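PDB 6KXD: ketosynthase from Streptomyces sp. MSC090213JE08, which probably catalyses condensation of an acyl chain with malonyl-ACP to extend it by two carbons, working with a chain length factor in a highly reducing type II polyketide synthase. Local coordinates for residues 19-23 with 36-40; 190-196 with 236-242; 229-233 with 334-338. All blocks are in the same frame, centred on the assembly; numbering follows the deposited sequence.

Contact 1: residues 19-23 with 36-40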
# COMPACT_ATOMS: atom_id res chain seq x y z
N SER A 19 11.81 -9.69 14.28
CA SER A 19 12.83 -8.71 13.91
C SER A 19 14.21 -9.35 14.03
O SER A 19 14.37 -10.40 14.68
CB SER A 19 12.73 -7.47 14.78
OG SER A 19 13.54 -7.59 15.94
N SER A 20 15.17 -8.65 13.44
CA SER A 20 16.55 -9.03 13.40
C SER A 20 17.18 -8.94 14.80
O SER A 20 18.25 -9.48 14.95
CB SER A 20 17.32 -8.20 12.39
OG SER A 20 17.32 -6.84 12.78
N ILE A 21 16.53 -8.27 15.78
CA ILE A 21 17.03 -8.10 17.13
C ILE A 21 16.11 -8.75 18.17
O ILE A 21 16.22 -8.44 19.39
CB ILE A 21 17.30 -6.63 17.48
CG1 ILE A 21 16.02 -5.80 17.68
CG2 ILE A 21 18.23 -6.02 16.45
CD1 ILE A 21 16.26 -4.42 18.21
N GLY A 22 15.20 -9.62 17.73
CA GLY A 22 14.29 -10.24 18.66
C GLY A 22 12.89 -10.46 18.10
O GLY A 22 12.38 -9.67 17.30
N THR A 23 12.28 -11.54 18.57
CA THR A 23 10.95 -12.03 18.18
C THR A 23 10.08 -12.04 19.42
O THR A 23 10.44 -12.62 20.44
CB THR A 23 11.08 -13.41 17.52
OG1 THR A 23 11.76 -13.27 16.28
CG2 THR A 23 9.73 -14.06 17.30
N ARG A 36 21.17 -4.08 20.57
CA ARG A 36 21.47 -5.26 19.75
C ARG A 36 21.55 -4.83 18.27
O ARG A 36 20.78 -4.01 17.83
CB ARG A 36 20.44 -6.37 20.03
CG ARG A 36 20.69 -7.65 19.24
CD ARG A 36 20.22 -8.89 19.97
NE ARG A 36 18.94 -8.78 20.65
CZ ARG A 36 18.46 -9.70 21.48
NH1 ARG A 36 19.23 -10.71 21.85
NH2 ARG A 36 17.21 -9.63 21.91
N SER A 37 22.52 -5.36 17.52
CA SER A 37 22.55 -5.14 16.10
C SER A 37 22.08 -6.42 15.44
O SER A 37 22.48 -7.51 15.83
CB SER A 37 23.91 -4.73 15.59
OG SER A 37 24.02 -5.04 14.22
N GLY A 38 21.20 -6.27 14.45
CA GLY A 38 20.67 -7.41 13.76
C GLY A 38 21.50 -7.82 12.58
O GLY A 38 21.02 -8.59 11.75
N ALA A 39 22.72 -7.27 12.44
CA ALA A 39 23.55 -7.52 11.28
C ALA A 39 24.08 -8.96 11.37
O ALA A 39 24.58 -9.38 12.41
CB ALA A 39 24.68 -6.50 11.21
N ARG A 40 23.99 -9.69 10.27
CA ARG A 40 24.51 -11.05 10.23
C ARG A 40 24.70 -11.37 8.77
O ARG A 40 24.20 -10.62 7.93
CB ARG A 40 23.55 -12.03 10.90
CG ARG A 40 22.10 -11.93 10.44
CD ARG A 40 21.16 -12.85 11.21
NE ARG A 40 21.33 -12.72 12.64
CZ ARG A 40 20.76 -11.80 13.40
NH1 ARG A 40 19.90 -10.94 12.89
NH2 ARG A 40 21.04 -11.77 14.68

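Contact 2: residues 190-196 with 236-242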
# COMPACT_ATOMS: atom_id res chain seq x y z
N ASP A 190 -13.77 -0.98 15.47
CA ASP A 190 -13.28 -0.78 16.80
C ASP A 190 -11.90 -1.40 16.93
O ASP A 190 -11.25 -1.30 17.97
CB ASP A 190 -14.26 -1.34 17.83
CG ASP A 190 -15.39 -0.38 18.15
OD1 ASP A 190 -15.95 0.20 17.19
OD2 ASP A 190 -15.68 -0.18 19.35
N ILE A 191 -11.44 -2.06 15.87
CA ILE A 191 -10.18 -2.76 15.94
C ILE A 191 -9.49 -2.73 14.57
O ILE A 191 -10.12 -2.82 13.52
CB ILE A 191 -10.36 -4.21 16.42
CG1 ILE A 191 -9.01 -4.86 16.71
CG2 ILE A 191 -11.16 -5.01 15.43
CD1 ILE A 191 -9.13 -6.13 17.50
N ALA A 192 -8.17 -2.60 14.64
CA ALA A 192 -7.31 -2.56 13.46
C ALA A 192 -5.98 -3.26 13.80
O ALA A 192 -5.39 -3.00 14.85
CB ALA A 192 -7.09 -1.13 13.09
N LEU A 193 -5.59 -4.22 12.97
CA LEU A 193 -4.29 -4.83 13.00
C LEU A 193 -3.45 -4.15 11.92
O LEU A 193 -3.69 -4.33 10.73
CB LEU A 193 -4.38 -6.33 12.72
CG LEU A 193 -5.44 -7.07 13.54
CD1 LEU A 193 -5.39 -8.57 13.27
CD2 LEU A 193 -5.26 -6.76 15.01
N CYS A 194 -2.47 -3.38 12.36
CA CYS A 194 -1.74 -2.53 11.50
C CYS A 194 -0.25 -2.77 11.65
O CYS A 194 0.24 -2.93 12.73
CB CYS A 194 -1.99 -1.09 11.87
SG CYS A 194 -3.76 -0.73 11.87
N GLY A 195 0.48 -2.71 10.55
CA GLY A 195 1.91 -2.69 10.66
C GLY A 195 2.56 -2.76 9.31
O GLY A 195 2.17 -2.09 8.34
N GLY A 196 3.60 -3.57 9.24
CA GLY A 196 4.36 -3.74 8.05
C GLY A 196 5.23 -4.95 8.16
O GLY A 196 5.44 -5.47 9.26
N GLY A 236 6.23 -5.93 12.03
CA GLY A 236 5.63 -5.45 13.20
C GLY A 236 4.16 -5.28 12.98
O GLY A 236 3.76 -4.70 11.97
N ILE A 237 3.38 -5.84 13.90
CA ILE A 237 1.95 -5.69 13.88
C ILE A 237 1.51 -5.10 15.20
O ILE A 237 1.89 -5.62 16.28
CB ILE A 237 1.23 -7.01 13.55
CG1 ILE A 237 1.67 -7.56 12.19
CG2 ILE A 237 -0.26 -6.81 13.59
CD1 ILE A 237 1.17 -6.73 11.00
N LEU A 238 0.69 -4.06 15.10
CA LEU A 238 0.14 -3.39 16.22
C LEU A 238 -1.36 -3.64 16.25
O LEU A 238 -2.03 -3.53 15.22
CB LEU A 238 0.43 -1.90 16.13
CG LEU A 238 1.91 -1.51 16.18
CD1 LEU A 238 2.54 -1.60 14.80
CD2 LEU A 238 2.08 -0.10 16.74
N VAL A 239 -1.89 -3.99 17.43
CA VAL A 239 -3.33 -3.98 17.63
C VAL A 239 -3.74 -2.59 18.10
O VAL A 239 -3.32 -2.14 19.19
CB VAL A 239 -3.79 -5.07 18.62
CG1 VAL A 239 -5.31 -5.08 18.73
CG2 VAL A 239 -3.27 -6.44 18.21
N LEU A 240 -4.57 -1.92 17.27
CA LEU A 240 -5.20 -0.69 17.59
C LEU A 240 -6.65 -0.99 17.96
O LEU A 240 -7.28 -1.82 17.29
CB LEU A 240 -5.20 0.27 16.40
CG LEU A 240 -3.91 1.05 16.17
CD1 LEU A 240 -2.79 0.13 15.74
CD2 LEU A 240 -4.15 2.13 15.12
N GLU A 241 -7.17 -0.27 18.94
CA GLU A 241 -8.53 -0.49 19.43
C GLU A 241 -9.10 0.82 19.92
O GLU A 241 -8.36 1.66 20.42
CB GLU A 241 -8.51 -1.45 20.63
CG GLU A 241 -8.55 -2.90 20.25
CD GLU A 241 -8.75 -3.83 21.45
OE1 GLU A 241 -7.74 -4.41 21.91
OE2 GLU A 241 -9.92 -3.96 21.91
N SER A 242 -10.42 1.00 19.75
CA SER A 242 -11.05 2.18 20.34
C SER A 242 -10.80 2.11 21.85
O SER A 242 -10.76 1.01 22.39
CB SER A 242 -12.51 2.27 20.04
OG SER A 242 -13.22 1.25 20.71

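Contact 3: residues 229-233 with 334-338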
# COMPACT_ATOMS: atom_id res chain seq x y z
N ILE A 229 23.15 1.99 4.60
CA ILE A 229 22.21 1.15 5.28
C ILE A 229 22.69 -0.29 5.22
O ILE A 229 23.53 -0.66 4.41
CB ILE A 229 20.82 1.27 4.62
CG1 ILE A 229 20.74 0.53 3.28
CG2 ILE A 229 20.37 2.72 4.48
CD1 ILE A 229 19.31 0.13 2.88
N LEU A 230 22.00 -1.13 5.99
CA LEU A 230 21.93 -2.54 5.71
C LEU A 230 20.46 -2.87 5.46
O LEU A 230 19.64 -2.32 6.14
CB LEU A 230 22.42 -3.34 6.92
CG LEU A 230 23.92 -3.28 7.22
CD1 LEU A 230 24.20 -3.91 8.58
CD2 LEU A 230 24.73 -3.95 6.12
N THR A 231 20.20 -3.72 4.47
CA THR A 231 18.83 -4.20 4.18
C THR A 231 18.41 -5.15 5.30
O THR A 231 19.24 -5.88 5.89
CB THR A 231 18.74 -4.87 2.81
OG1 THR A 231 19.47 -6.08 2.83
CG2 THR A 231 19.26 -4.02 1.68
N GLY A 232 17.14 -5.06 5.67
CA GLY A 232 16.55 -5.73 6.77
C GLY A 232 15.21 -6.31 6.38
O GLY A 232 14.86 -6.36 5.21
N GLU A 233 14.54 -6.85 7.39
CA GLU A 233 13.32 -7.51 7.19
C GLU A 233 12.63 -7.73 8.53
O GLU A 233 13.13 -7.37 9.58
CB GLU A 233 13.55 -8.84 6.48
CG GLU A 233 14.45 -9.81 7.27
CD GLU A 233 14.44 -11.22 6.75
OE1 GLU A 233 14.11 -11.43 5.56
OE2 GLU A 233 14.73 -12.12 7.56
N LEU A 334 18.16 -2.28 13.74
CA LEU A 334 17.40 -3.19 12.83
C LEU A 334 17.98 -3.26 11.43
O LEU A 334 17.64 -4.14 10.68
CB LEU A 334 15.97 -2.68 12.77
CG LEU A 334 15.23 -2.79 14.09
CD1 LEU A 334 13.80 -2.31 13.96
CD2 LEU A 334 15.25 -4.23 14.57
N GLY A 335 18.81 -2.28 11.05
CA GLY A 335 19.01 -2.06 9.67
C GLY A 335 17.71 -1.52 9.08
O GLY A 335 16.79 -1.13 9.82
N HIS A 336 17.64 -1.49 7.77
CA HIS A 336 16.48 -0.90 7.12
C HIS A 336 15.53 -2.04 6.76
O HIS A 336 15.75 -2.70 5.74
CB HIS A 336 16.90 -0.08 5.91
CG HIS A 336 15.78 0.73 5.35
ND1 HIS A 336 14.46 0.48 5.69
CD2 HIS A 336 15.78 1.77 4.49
CE1 HIS A 336 13.68 1.34 5.05
NE2 HIS A 336 14.47 2.13 4.30
N SER A 337 14.50 -2.24 7.57
CA SER A 337 13.59 -3.39 7.42
C SER A 337 12.43 -3.05 6.48
O SER A 337 11.37 -3.67 6.53
CB SER A 337 13.12 -3.89 8.74
OG SER A 337 12.43 -2.91 9.48
N MET A 338 12.65 -2.05 5.61
CA MET A 338 11.79 -1.75 4.48
C MET A 338 10.36 -1.51 5.00
O MET A 338 10.11 -0.65 5.88
CB MET A 338 11.91 -2.88 3.45
CG MET A 338 13.34 -3.10 2.96
SD MET A 338 14.15 -1.53 2.46
CE MET A 338 15.82 -2.15 2.21
O HOH W 1 16.15 -6.17 10.10

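Contact 1: residues 19-23 with 36-40
Arg-40 reaches back to the carbonyl of Ser-20. Its NH1 donates to Ser-20 O at 3.0 Å, with an N-H...O angle of 158°. The donor lies in the carbonyl plane, on a lone pair, and the oxygen sits near the guanidinium plane, at its edge. Ser-20 CB meets the same edge. Ser-20 OG lies 3.5 Å from Gly-38 CA and bonds weakly to Leu-334 O. NH1 of Arg-40 has a second acceptor in Glu-57 O, so it ties two loops together. Arg-36 NH2 makes a weak hydrogen bond to Ile-21 O at 3.0 Å. Its CG lies anti to the backbone N (chi1 -179°), which carries the chain alongside Ile-21, with CG 4.0 Å from Ile-21 CB. The Ile-21 methyl CG2 packs 3.6 Å from Gly-38 N. These contacts close the loop after helix 24-34 onto the type I turn Ser-19 to Gly-22, which joins strands 10-19 and 22-23 of the mixed sheet in the thiolase fold. Inside the turn, Ser-19 OG accepts from Ile-21 N, forming an ST turn, and donates to Gly-22 O at 2.7 Å. Further out, Ile-21 leans on Tyr-28 and Leu-32 of helix 24-34, and Gly-38 bonds through its backbone to Met-333.

Contact 2: residues 190-196 with 236-242
Asp-190 meets Ser-242 at the outer end of an antiparallel strand pair. Strands 191-198 and 234-242 are neighbours in the mixed sheet of the thiolase fold, and their short segments run at 156° to each other. Asp-190 O accepts from Ser-242 N. Ser-242 OG donates to Asp-190 OD2 at 3.2 Å, from above the carboxylate plane. Ser-242 OG also caps helix 243-247 by accepting from Ser-245 N.

Ile-191 faces Glu-241 in a non-hydrogen-bonded pair. The two side chains lie side by side, and Ile-191 CD1 reaches on to Val-239 CG1 at 4.1 Å. The carboxylate of Glu-241 goes to Arg-249 and Arg-103, with Thr-13 and Ser-245 as further partners, which probably balances this buried charge.

Ala-192 exchanges both backbone bonds with Leu-240. Its CB, 4.1 Å from Leu-240 CB, lies on the face packed by Ile-184 of helix 172-185. Leu-193 turns to the other face, where Val-239 touches helix 77-93. There Leu-193 CD2 lies alongside Val-239 CG2 at 3.8 Å.

Cys-194 returns to the Ala-192 face and pairs with Leu-238 through two nearly straight bonds. With SG anti to the carbonyl carbon (chi1 -55°), the sulfur is laid over this face, 4.1 Å from Leu-240 CD1. On the other side of strand 191-198, strand 105-110 bonds to Ile-191, Leu-193 and Gly-195.

At Gly-195 the backbones come close. Its CA makes a CA-H...O contact of 3.0 Å to Gly-236 O, while Ile-237 CD1 folds over the glycine. Gly-196 closes the pair: its O accepts from Gly-236 N at 2.9 Å, and its N donates to Gly-236 O at 3.0 Å.

Contact 3: residues 229-233 with 334-338
His-336, in loop 334-338, meets Leu-230 and Ile-229 of loop 229-233. Its Gly-His-Ser sequence fits the second histidine of the Cys-His-His site of beta-ketoacyl synthases. The role of His-336 is therefore probably catalytic, as in relatives. Its backbone is fixed first. His-336 N donates to Leu-230 O at 2.7 Å, almost straight (172°). The return bond, from Gly-232 N to His-336 O, is weak.

Along the side chain, CB comes first. His-336 CB lies 3.5 Å from Leu-230 O and 3.9 Å from Ile-229 CD1. CG is anti to the backbone N (chi1 -170°), which swings the imidazole away from the bridged backbones. One ring face is then covered by Met-338 SD, 3.8 Å above the plane and over its centre. The side chain also touches Cys-170, the probable nucleophile of the family.

Met-338 continues past the ring. It is bent at chi2 (-48°), and its CE ends 4.0 Å from Thr-231 CG2, with Ile-229 CD1 also near. Phe-208 of helix 202-210 packs on both Met-338 and Ile-229.

At Gly-232 the backbone comes close to Ser-337, and Ser-337 CB approaches Glu-233 N. The Glu-233 carboxylate is bound by Arg-44, Tyr-81 and the backbone N of Val-58 and Val-200. Water 1 accepts from Glu-233 N at 3.2 Å and lies 2.6 Å from Leu-334 O.

Overall arrangement
All three contacts belong to one thiolase-type chain. Contacts 1 and 3 are neighbours, with centres about 10 Å apart. They touch where Ile-21 and Ser-20 meet Leu-334, and where Ala-39 meets Leu-230. Contact 2 lies about 23 Å from contact 1 and about 22 Å from contact 3, centre to centre, on the opposite side of the chain's centre from contact 3. The large mixed sheet joins contacts 1 and 2, since strand 10-19 pairs with both 22-23 and 234-242. Contact 1 closes first along the chain. Contacts 2 and 3 then interleave, and residues 229-233 lead into strand 234-242. The sheet thus connects directly to loop 229-233, beside the probable active site.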